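Local coordinates for starch synthase I (Hordeum vulgare, PDB 4HLN), which belongs, as a plant starch synthase, to the glycosyltransferases built from two Rossmann-like domains, and binds a glycan in a pocket, at residues Ile189-Gly193 against Pro314-Leu318; His215-Arg220 against Phe232-Arg238. One frame throughout, in Å; residues are numbered along the deposited sequence.

Contact 1 of 2, residues Ile189-Gly193 against Pro314-Leu318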
ATOM      1  N   ILE A 189      -0.155 -31.942  -3.401  1.00 47.23           N
ATOM      2  CA  ILE A 189      -1.331 -31.186  -3.829  1.00 47.58           C
ATOM      3  C   ILE A 189      -1.933 -31.757  -5.108  1.00 45.96           C
ATOM      4  O   ILE A 189      -1.289 -31.766  -6.159  1.00 52.76           O
ATOM      5  CB  ILE A 189      -0.960 -29.730  -4.099  1.00 45.44           C
ATOM      6  CG1 ILE A 189      -0.228 -29.141  -2.882  1.00 45.00           C
ATOM      7  CG2 ILE A 189      -2.195 -28.947  -4.478  1.00 35.39           C
ATOM      8  CD1 ILE A 189       0.558 -27.855  -3.181  1.00 46.06           C
ATOM      9  N   PRO A 190      -3.170 -32.249  -5.023  1.00 52.08           N
ATOM     10  CA  PRO A 190      -3.841 -32.747  -6.229  1.00 61.87           C
ATOM     11  C   PRO A 190      -4.420 -31.572  -7.029  1.00 59.77           C
ATOM     12  O   PRO A 190      -5.332 -30.870  -6.572  1.00 55.85           O
ATOM     13  CB  PRO A 190      -4.950 -33.637  -5.662  1.00 39.21           C
ATOM     14  CG  PRO A 190      -5.324 -32.919  -4.385  1.00 44.14           C
ATOM     15  CD  PRO A 190      -4.040 -32.320  -3.837  1.00 43.95           C
ATOM     16  N   CYS A 191      -3.858 -31.351  -8.211  1.00 51.37           N
ATOM     17  CA  CYS A 191      -4.316 -30.294  -9.102  1.00 48.27           C
ATOM     18  C   CYS A 191      -3.536 -30.368 -10.399  1.00 48.39           C
ATOM     19  O   CYS A 191      -2.570 -31.117 -10.509  1.00 57.33           O
ATOM     20  CB  CYS A 191      -4.141 -28.911  -8.463  1.00 48.51           C
ATOM     21  SG  CYS A 191      -2.409 -28.400  -8.198  1.00 57.70           S
ATOM     22  N   PHE A 192      -3.964 -29.589 -11.382  1.00 50.27           N
ATOM     23  CA  PHE A 192      -3.307 -29.549 -12.684  1.00 51.47           C
ATOM     24  C   PHE A 192      -2.969 -30.909 -13.266  1.00 61.88           C
ATOM     25  O   PHE A 192      -1.815 -31.178 -13.636  1.00 58.05           O
ATOM     26  CB  PHE A 192      -2.093 -28.639 -12.633  1.00 44.92           C
ATOM     27  CG  PHE A 192      -2.465 -27.203 -12.569  1.00 58.70           C
ATOM     28  CD1 PHE A 192      -2.512 -26.433 -13.737  1.00 44.82           C
ATOM     29  CD2 PHE A 192      -2.836 -26.627 -11.353  1.00 45.52           C
ATOM     30  CE1 PHE A 192      -2.891 -25.103 -13.694  1.00 31.56           C
ATOM     31  CE2 PHE A 192      -3.206 -25.299 -11.295  1.00 52.98           C
ATOM     32  CZ  PHE A 192      -3.236 -24.527 -12.475  1.00 53.74           C
ATOM     33  N   GLY A 193      -4.002 -31.749 -13.354  1.00 66.38           N
ATOM     34  CA  GLY A 193      -3.903 -33.060 -13.967  1.00 73.97           C
ATOM     35  C   GLY A 193      -2.818 -33.899 -13.325  1.00 75.82           C
ATOM     36  O   GLY A 193      -1.907 -34.391 -13.996  1.00 85.39           O
ATOM     37  N   PRO A 314     -11.062 -26.643 -14.008  1.00 47.91           N
ATOM     38  CA  PRO A 314     -10.867 -27.986 -13.439  1.00 38.18           C
ATOM     39  C   PRO A 314      -9.438 -28.204 -12.941  1.00 46.54           C
ATOM     40  O   PRO A 314      -9.228 -28.939 -11.980  1.00 54.57           O
ATOM     41  CB  PRO A 314     -11.173 -28.922 -14.618  1.00 42.46           C
ATOM     42  CG  PRO A 314     -11.937 -28.071 -15.621  1.00 39.49           C
ATOM     43  CD  PRO A 314     -11.370 -26.691 -15.449  1.00 46.79           C
ATOM     44  N   ASP A 315      -8.459 -27.559 -13.564  1.00 45.32           N
ATOM     45  CA  ASP A 315      -7.088 -27.682 -13.072  1.00 44.31           C
ATOM     46  C   ASP A 315      -6.879 -27.238 -11.607  1.00 39.72           C
ATOM     47  O   ASP A 315      -5.936 -27.675 -10.962  1.00 45.17           O
ATOM     48  CB  ASP A 315      -6.114 -26.952 -13.994  1.00 46.42           C
ATOM     49  CG  ASP A 315      -5.867 -27.706 -15.275  1.00 66.57           C
ATOM     50  OD1 ASP A 315      -5.691 -28.944 -15.196  1.00 69.11           O
ATOM     51  OD2 ASP A 315      -5.867 -27.069 -16.358  1.00 71.12           O
ATOM     52  N   LEU A 316      -7.746 -26.375 -11.087  1.00 34.97           N
ATOM     53  CA  LEU A 316      -7.574 -25.844  -9.732  1.00 40.46           C
ATOM     54  C   LEU A 316      -7.906 -26.854  -8.633  1.00 48.38           C
ATOM     55  O   LEU A 316      -7.665 -26.592  -7.468  1.00 40.36           O
ATOM     56  CB  LEU A 316      -8.391 -24.562  -9.526  1.00 35.96           C
ATOM     57  CG  LEU A 316      -8.224 -23.482 -10.607  1.00 41.68           C
ATOM     58  CD1 LEU A 316      -9.135 -22.291 -10.348  1.00 31.75           C
ATOM     59  CD2 LEU A 316      -6.769 -23.024 -10.751  1.00 31.20           C
ATOM     60  N   GLY A 317      -8.456 -28.007  -9.002  1.00 49.97           N
ATOM     61  CA  GLY A 317      -8.772 -29.027  -8.019  1.00 42.10           C
ATOM     62  C   GLY A 317      -9.849 -28.690  -6.990  1.00 44.06           C
ATOM     63  O   GLY A 317      -9.940 -29.351  -5.964  1.00 52.36           O
ATOM     64  N   LEU A 318     -10.647 -27.659  -7.247  1.00 48.84           N
ATOM     65  CA  LEU A 318     -11.829 -27.362  -6.442  1.00 47.94           C
ATOM     66  C   LEU A 318     -13.039 -28.113  -6.969  1.00 50.31           C
ATOM     67  O   LEU A 318     -13.048 -28.562  -8.110  1.00 66.19           O
ATOM     68  CB  LEU A 318     -12.151 -25.879  -6.517  1.00 52.42           C
ATOM     69  CG  LEU A 318     -11.127 -24.903  -5.965  1.00 54.69           C
ATOM     70  CD1 LEU A 318     -11.450 -23.524  -6.497  1.00 40.98           C
ATOM     71  CD2 LEU A 318     -11.137 -24.922  -4.446  1.00 51.86           C
TER
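F192 and D315 carry this contact, and they meet twice, once through the backbone and once through the side chains. The amide N of F192 gives a hydrogen bond to the carbonyl O of D315, 2.8 Å long and nearly straight at 167°; the amide comes in within the carbonyl plane, on a lone pair. CD2 of the F192 ring and CB of C191 also lie beside this oxygen.

Over one face of the F192 ring sits CB of D315, 3.7 Å from the centroid and displaced toward the CD1-CE1 side, a CH-pi contact. The two side chains cross at about a right angle, yet the carboxylate plane is within 8° of the ring plane. F192 holds its CG beside its own backbone N (chi1 -73°), which brings the ring back over the residue that its amide grips. At the other end of the ring, CZ reaches CD2 of L316 at 4.2 Å, an apolar touch.

Next outward come the supports. SG of C191 lies in the ring plane, at the edge of F192. The turn at 314-317 is closed by G317 N bonding back to the carbonyl O of P314, and L316 O accepts a hydrogen bond from Y244 OH of helix 235-252. The ring of F237, on that helix, packs edge-to-face with F192.

The loop leaving strand 181-190 is thus joined to the 3-10 turn by a single directional backbone bond backed by nonpolar packing, while the D315 side chain offers the ring its CB methylene and its carboxylate makes neither a hydrogen bond nor a salt bridge across the contact.

Contact 2 of 2, residues His215-Arg220 against Phe232-Arg238; sequences HPSYHR and FGDNQFR
The carbonyl O of S217 is gripped by the R238 guanidinium: NE donates at 3.1 Å in an almost straight bond, from well above the carbonyl plane, and NH2 adds a weak one. The same oxygen lies over the centre of one face of the R220 guanidinium. R220, its chain bent at chi2 and chi3, turns back to D234 and forms a salt bridge in which NH2 reaches OD1 at 2.6 Å and OD2 at 3.1 Å, both on syn lone pairs, with the two flat groups 21° apart. R220 CZ stands over the face of F232, a cation-pi contact at 4.6 Å from the centroid. Its NH2 comes within 3.3 Å of R238 NE, a proximity of like charges that the D234 carboxylate probably eases. R238 NH1 is held by N235 OD1 and F229 O.

Y218 OH donates to R238 O at 2.8 Å, and F237 turns its edge to H215 in an offset edge-to-face pair, planes at 82°. These contacts tie the 3-10 turn after strand 208-214 and its flanks to the type I turn F232-N235 and the first turn of helix 235-252, a beta-to-alpha connection in the N-terminal Rossmann-like domain of a GT-B glycosyltransferase.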
ATOM      1  N   HIS A 215       9.134 -25.344  -4.670  1.00 35.57           N
ATOM      2  CA  HIS A 215       8.804 -26.108  -5.864  1.00 33.87           C
ATOM      3  C   HIS A 215       9.756 -25.648  -6.976  1.00 45.72           C
ATOM      4  O   HIS A 215      10.186 -24.490  -7.006  1.00 46.05           O
ATOM      5  CB  HIS A 215       7.336 -25.877  -6.257  1.00 32.41           C
ATOM      6  CG  HIS A 215       6.874 -26.741  -7.384  1.00 46.86           C
ATOM      7  ND1 HIS A 215       7.141 -26.445  -8.707  1.00 53.30           N
ATOM      8  CD2 HIS A 215       6.176 -27.903  -7.390  1.00 42.19           C
ATOM      9  CE1 HIS A 215       6.627 -27.390  -9.475  1.00 56.61           C
ATOM     10  NE2 HIS A 215       6.031 -28.284  -8.703  1.00 46.43           N
ATOM     11  N   PRO A 216      10.112 -26.558  -7.888  1.00 48.94           N
ATOM     12  CA  PRO A 216      11.019 -26.213  -8.999  1.00 46.19           C
ATOM     13  C   PRO A 216      10.617 -24.940  -9.782  1.00 43.79           C
ATOM     14  O   PRO A 216      11.486 -24.140 -10.147  1.00 41.60           O
ATOM     15  CB  PRO A 216      10.944 -27.446  -9.901  1.00 37.15           C
ATOM     16  CG  PRO A 216      10.554 -28.583  -8.954  1.00 32.22           C
ATOM     17  CD  PRO A 216       9.704 -27.978  -7.886  1.00 32.83           C
ATOM     18  N   SER A 217       9.321 -24.751 -10.012  1.00 36.52           N
ATOM     19  CA  SER A 217       8.833 -23.619 -10.799  1.00 43.28           C
ATOM     20  C   SER A 217       9.051 -22.247 -10.153  1.00 48.08           C
ATOM     21  O   SER A 217       8.867 -21.208 -10.803  1.00 49.31           O
ATOM     22  CB  SER A 217       7.350 -23.789 -11.146  1.00 45.61           C
ATOM     23  OG  SER A 217       6.532 -23.475 -10.035  1.00 59.33           O
ATOM     24  N   TYR A 218       9.424 -22.223  -8.880  1.00 44.40           N
ATOM     25  CA  TYR A 218       9.764 -20.945  -8.262  1.00 45.48           C
ATOM     26  C   TYR A 218      11.227 -20.571  -8.492  1.00 49.42           C
ATOM     27  O   TYR A 218      11.607 -19.441  -8.222  1.00 52.81           O
ATOM     28  CB  TYR A 218       9.510 -20.963  -6.762  1.00 43.03           C
ATOM     29  CG  TYR A 218       8.089 -21.158  -6.356  1.00 48.09           C
ATOM     30  CD1 TYR A 218       7.060 -20.540  -7.045  1.00 45.52           C
ATOM     31  CD2 TYR A 218       7.769 -21.967  -5.266  1.00 58.37           C
ATOM     32  CE1 TYR A 218       5.745 -20.723  -6.661  1.00 43.22           C
ATOM     33  CE2 TYR A 218       6.456 -22.163  -4.872  1.00 45.80           C
ATOM     34  CZ  TYR A 218       5.451 -21.534  -5.568  1.00 43.52           C
ATOM     35  OH  TYR A 218       4.150 -21.727  -5.187  1.00 40.99           O
ATOM     36  N   HIS A 219      12.048 -21.522  -8.947  1.00 53.86           N
ATOM     37  CA  HIS A 219      13.482 -21.281  -9.136  1.00 54.96           C
ATOM     38  C   HIS A 219      13.733 -20.673 -10.510  1.00 61.48           C
ATOM     39  O   HIS A 219      14.022 -21.379 -11.473  1.00 57.33           O
ATOM     40  CB  HIS A 219      14.284 -22.574  -9.008  1.00 56.21           C
ATOM     41  CG  HIS A 219      14.027 -23.328  -7.746  1.00 64.92           C
ATOM     42  ND1 HIS A 219      14.504 -24.606  -7.539  1.00 73.36           N
ATOM     43  CD2 HIS A 219      13.346 -22.997  -6.627  1.00 63.82           C
ATOM     44  CE1 HIS A 219      14.120 -25.030  -6.350  1.00 65.98           C
ATOM     45  NE2 HIS A 219      13.420 -24.068  -5.773  1.00 62.35           N
ATOM     46  N   ARG A 220      13.605 -19.359 -10.602  1.00 73.96           N
ATOM     47  CA  ARG A 220      13.680 -18.686 -11.887  1.00 90.22           C
ATOM     48  C   ARG A 220      14.116 -17.252 -11.652  1.00106.56           C
ATOM     49  O   ARG A 220      13.612 -16.577 -10.743  1.00100.37           O
ATOM     50  CB  ARG A 220      12.332 -18.743 -12.646  1.00 77.20           C
ATOM     51  CG  ARG A 220      11.742 -20.155 -12.770  1.00 75.44           C
ATOM     52  CD  ARG A 220      11.097 -20.440 -14.109  1.00 67.85           C
ATOM     53  NE  ARG A 220       9.699 -20.018 -14.168  1.00 74.49           N
ATOM     54  CZ  ARG A 220       8.647 -20.843 -14.212  1.00 70.36           C
ATOM     55  NH1 ARG A 220       8.795 -22.172 -14.201  1.00 57.85           N
ATOM     56  NH2 ARG A 220       7.426 -20.330 -14.275  1.00 63.67           N
ATOM     57  N   PHE A 232       4.644 -15.551 -16.723  1.00 55.47           N
ATOM     58  CA  PHE A 232       4.927 -16.882 -17.231  1.00 56.68           C
ATOM     59  C   PHE A 232       3.614 -17.594 -17.449  1.00 53.87           C
ATOM     60  O   PHE A 232       2.687 -17.442 -16.663  1.00 47.90           O
ATOM     61  CB  PHE A 232       5.733 -17.682 -16.207  1.00 63.25           C
ATOM     62  CG  PHE A 232       7.025 -17.040 -15.817  1.00 68.07           C
ATOM     63  CD1 PHE A 232       7.074 -16.136 -14.766  1.00 74.20           C
ATOM     64  CD2 PHE A 232       8.195 -17.342 -16.500  1.00 62.30           C
ATOM     65  CE1 PHE A 232       8.272 -15.537 -14.404  1.00 77.97           C
ATOM     66  CE2 PHE A 232       9.389 -16.752 -16.143  1.00 65.90           C
ATOM     67  CZ  PHE A 232       9.430 -15.846 -15.089  1.00 75.33           C
ATOM     68  N   GLY A 233       3.536 -18.396 -18.499  1.00 52.08           N
ATOM     69  CA  GLY A 233       2.328 -19.158 -18.749  1.00 43.12           C
ATOM     70  C   GLY A 233       1.833 -19.969 -17.563  1.00 49.59           C
ATOM     71  O   GLY A 233       0.637 -20.209 -17.419  1.00 59.18           O
ATOM     72  N   ASP A 234       2.740 -20.393 -16.695  1.00 45.24           N
ATOM     73  CA  ASP A 234       2.351 -21.299 -15.625  1.00 45.68           C
ATOM     74  C   ASP A 234       2.063 -20.613 -14.284  1.00 45.25           C
ATOM     75  O   ASP A 234       1.800 -21.279 -13.294  1.00 52.63           O
ATOM     76  CB  ASP A 234       3.381 -22.416 -15.460  1.00 39.61           C
ATOM     77  CG  ASP A 234       4.710 -21.908 -14.976  1.00 60.30           C
ATOM     78  OD1 ASP A 234       4.933 -20.677 -15.070  1.00 71.37           O
ATOM     79  OD2 ASP A 234       5.529 -22.736 -14.512  1.00 66.71           O
ATOM     80  N   ASN A 235       2.095 -19.287 -14.261  1.00 34.64           N
ATOM     81  CA  ASN A 235       1.737 -18.546 -13.062  1.00 43.28           C
ATOM     82  C   ASN A 235       0.539 -19.114 -12.309  1.00 45.03           C
ATOM     83  O   ASN A 235       0.630 -19.441 -11.117  1.00 41.73           O
ATOM     84  CB  ASN A 235       1.467 -17.081 -13.398  1.00 45.17           C
ATOM     85  CG  ASN A 235       2.720 -16.247 -13.358  1.00 44.37           C
ATOM     86  OD1 ASN A 235       3.753 -16.708 -12.890  1.00 40.53           O
ATOM     87  ND2 ASN A 235       2.639 -15.016 -13.847  1.00 44.32           N
ATOM     88  N   GLN A 236      -0.591 -19.223 -12.998  1.00 25.68           N
ATOM     89  CA  GLN A 236      -1.793 -19.702 -12.345  1.00 33.43           C
ATOM     90  C   GLN A 236      -1.488 -20.977 -11.563  1.00 39.86           C
ATOM     91  O   GLN A 236      -1.911 -21.132 -10.433  1.00 44.42           O
ATOM     92  CB  GLN A 236      -2.899 -19.945 -13.356  1.00 28.59           C
ATOM     93  CG  GLN A 236      -4.195 -20.429 -12.724  1.00 28.77           C
ATOM     94  CD  GLN A 236      -5.177 -20.965 -13.747  1.00 48.10           C
ATOM     95  OE1 GLN A 236      -4.854 -21.884 -14.511  1.00 56.04           O
ATOM     96  NE2 GLN A 236      -6.385 -20.389 -13.778  1.00 47.11           N
ATOM     97  N   PHE A 237      -0.723 -21.869 -12.168  1.00 37.50           N
ATOM     98  CA  PHE A 237      -0.308 -23.093 -11.514  1.00 36.77           C
ATOM     99  C   PHE A 237       0.603 -22.840 -10.300  1.00 42.70           C
ATOM    100  O   PHE A 237       0.411 -23.438  -9.222  1.00 37.83           O
ATOM    101  CB  PHE A 237       0.375 -24.007 -12.539  1.00 33.67           C
ATOM    102  CG  PHE A 237       1.162 -25.128 -11.932  1.00 39.48           C
ATOM    103  CD1 PHE A 237       0.525 -26.149 -11.238  1.00 43.92           C
ATOM    104  CD2 PHE A 237       2.544 -25.164 -12.054  1.00 37.53           C
ATOM    105  CE1 PHE A 237       1.260 -27.193 -10.670  1.00 41.99           C
ATOM    106  CE2 PHE A 237       3.288 -26.208 -11.490  1.00 40.93           C
ATOM    107  CZ  PHE A 237       2.651 -27.224 -10.801  1.00 30.35           C
ATOM    108  N   ARG A 238       1.592 -21.968 -10.475  1.00 34.27           N
ATOM    109  CA  ARG A 238       2.567 -21.696  -9.419  1.00 34.39           C
ATOM    110  C   ARG A 238       1.858 -21.183  -8.176  1.00 41.76           C
ATOM    111  O   ARG A 238       2.124 -21.633  -7.064  1.00 39.15           O
ATOM    112  CB  ARG A 238       3.604 -20.648  -9.849  1.00 27.96           C
ATOM    113  CG  ARG A 238       4.560 -21.067 -10.952  1.00 39.57           C
ATOM    114  CD  ARG A 238       5.078 -19.840 -11.682  1.00 42.48           C
ATOM    115  NE  ARG A 238       6.398 -19.415 -11.240  1.00 42.49           N
ATOM    116  CZ  ARG A 238       6.760 -18.146 -11.082  1.00 50.29           C
ATOM    117  NH1 ARG A 238       5.886 -17.186 -11.313  1.00 52.50           N
ATOM    118  NH2 ARG A 238       7.992 -17.836 -10.682  1.00 59.99           N
TER

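In the fold
Helix 235-252 relates the two contacts, whose centres are about 15 Å apart. Contact 2 holds the start of this helix and the turn leading into it against the loop 215-220, whereas contact 1 touches it through F192 and L316, both of which meet Q236. Along the chain, contact 2 is nested within the long loop that contact 1 closes. Both are partly buried and lie away from the centre of the chain, contact 1 the farther at about 32 Å against 25 Å between centres. Their chemistry differs: at the end of an edge strand, contact 1 relies on one backbone bond and apolar packing, while contact 2, at the helix start, gathers charged groups and several hydrogen bonds.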